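Local coordinates for nitroreductase family protein (Clostridium novyi, PDB 3G14) that probably acts as an oxidoreductase of the nitroreductase family, whose members generally use bound FMN to pass electrons to their substrates, at residues V7-R11 / V112-D117. Numbering follows the deposited sequence.
Sequences VIKKR and VLGATD. With SO4 (sulfate ion), chain E.
Val-7 and Asp-117 approach to 5.8 Å between their CA atoms, as do Arg-11 and Thr-116, where the end of the N-terminal helix 4-10 packs on the last turns of the long helix 99-117 in this nitroreductase fold. Val-7 is directed at the partner helix: its CG1 rests 3.3 Å from Leu-113 O, a carbonyl already bonded to Asp-117 N, while CG2 lies against the Asp-117 side chain. Asp-117 OD1 also accepts a hydrogen bond from Met-2 N, tying the first modelled residue to the C-terminal end of helix 99-117. Although the CB of Ile-8 points away, its CD1 returns to meet Leu-113 CD2 at 3.8 Å. Thr-116 fills the middle of the interface. With OG1 beside the backbone N (chi1 -53°), its CG2 is anti to that N and packs against the Arg-11 N to Val-7 O hydrogen bond at the end of helix 4-10, 3.8 Å from Val-7 O; it also meets the aliphatic chain of Lys-10, which runs past it in the opposite direction. Phe-4 of the second subunit packs on Val-7, Leu-113 and Asp-117, making the contact part of the dimer interface. Arg-11, the first residue to leave the helix, lays its CD on Val-112 CG1 at 3.6 Å, and bends at chi2 and chi3 bring its guanidinium round to a sulfate, probably from the crystallisation liquor and also held by Ser-13. Arg-11 NH2 bonds Arg-36 O of the second subunit and donates to sulfate O2 at 3.1 Å. Gripping the ion edge-on, Arg-11 NH1 donates to sulfate O4 at 3.0 Å, with an N-H...O angle of 164°.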
# COMPACT_ATOMS: atom_id res chain seq x y z
N VAL B 7 16.00 0.65 0.54
CA VAL B 7 14.99 0.48 -0.53
C VAL B 7 13.95 1.61 -0.44
O VAL B 7 13.57 2.24 -1.44
CB VAL B 7 14.34 -0.92 -0.52
CG1 VAL B 7 13.20 -1.00 -1.54
CG2 VAL B 7 15.38 -2.01 -0.79
N ILE B 8 13.52 1.91 0.77
CA ILE B 8 12.50 2.95 0.94
C ILE B 8 13.03 4.30 0.45
O ILE B 8 12.30 5.05 -0.19
CB ILE B 8 12.08 3.07 2.45
CG1 ILE B 8 11.54 1.71 2.93
CG2 ILE B 8 11.08 4.27 2.67
CD1 ILE B 8 10.23 1.21 2.25
N LYS B 9 14.29 4.59 0.79
CA LYS B 9 14.94 5.84 0.43
C LYS B 9 15.21 5.94 -1.05
O LYS B 9 15.14 7.04 -1.61
CB LYS B 9 16.25 6.04 1.20
CG LYS B 9 16.05 6.34 2.67
CD LYS B 9 17.36 6.56 3.36
CE LYS B 9 17.18 6.55 4.85
NZ LYS B 9 18.48 6.81 5.55
N LYS B 10 15.53 4.83 -1.69
CA LYS B 10 15.92 4.86 -3.11
C LYS B 10 14.72 4.96 -4.05
O LYS B 10 14.85 5.43 -5.18
CB LYS B 10 16.77 3.63 -3.46
CG LYS B 10 17.18 3.53 -4.95
CD LYS B 10 18.46 2.74 -5.18
CE LYS B 10 18.55 2.12 -6.60
NZ LYS B 10 17.63 0.90 -6.86
N ARG B 11 13.56 4.49 -3.60
CA ARG B 11 12.38 4.47 -4.46
C ARG B 11 12.05 5.87 -4.95
O ARG B 11 11.91 6.78 -4.17
CB ARG B 11 11.16 3.91 -3.73
CG ARG B 11 9.94 3.75 -4.65
CD ARG B 11 8.64 4.10 -3.95
NE ARG B 11 8.65 5.39 -3.29
CZ ARG B 11 8.49 6.57 -3.89
NH1 ARG B 11 8.32 6.68 -5.22
NH2 ARG B 11 8.51 7.66 -3.14
N VAL B 112 6.14 -2.18 -6.33
CA VAL B 112 6.97 -0.98 -6.49
C VAL B 112 8.24 -1.04 -5.65
O VAL B 112 9.36 -0.84 -6.15
CB VAL B 112 6.11 0.31 -6.22
CG1 VAL B 112 7.00 1.54 -5.92
CG2 VAL B 112 5.13 0.54 -7.38
N LEU B 113 8.10 -1.34 -4.36
CA LEU B 113 9.28 -1.45 -3.53
C LEU B 113 10.18 -2.64 -3.91
O LEU B 113 11.42 -2.56 -3.89
CB LEU B 113 8.89 -1.52 -2.07
CG LEU B 113 8.23 -0.29 -1.50
CD1 LEU B 113 7.69 -0.65 -0.13
CD2 LEU B 113 9.23 0.94 -1.45
N GLY B 114 9.56 -3.75 -4.27
CA GLY B 114 10.33 -4.90 -4.73
C GLY B 114 11.11 -4.62 -6.01
O GLY B 114 12.27 -5.03 -6.13
N ALA B 115 10.48 -3.91 -6.96
CA ALA B 115 11.19 -3.45 -8.18
C ALA B 115 12.43 -2.66 -7.83
O ALA B 115 13.49 -2.91 -8.39
CB ALA B 115 10.30 -2.58 -9.07
N THR B 116 12.29 -1.69 -6.92
CA THR B 116 13.41 -0.89 -6.46
C THR B 116 14.55 -1.76 -5.90
O THR B 116 15.72 -1.60 -6.26
CB THR B 116 12.97 0.10 -5.38
OG1 THR B 116 11.86 0.88 -5.85
CG2 THR B 116 14.15 1.00 -4.97
N ASP B 117 14.19 -2.69 -5.02
CA ASP B 117 15.11 -3.71 -4.48
C ASP B 117 15.86 -4.51 -5.55
O ASP B 117 17.02 -4.87 -5.33
CB ASP B 117 14.30 -4.65 -3.54
CG ASP B 117 15.11 -5.76 -2.95
OD1 ASP B 117 16.04 -5.47 -2.19
OD2 ASP B 117 14.81 -6.93 -3.25
S SO4 E . 8.59 10.46 -5.91
O1 SO4 E . 7.96 11.75 -6.17
O2 SO4 E . 9.11 10.39 -4.54
O3 SO4 E . 9.74 10.29 -6.80
O4 SO4 E . 7.59 9.41 -6.08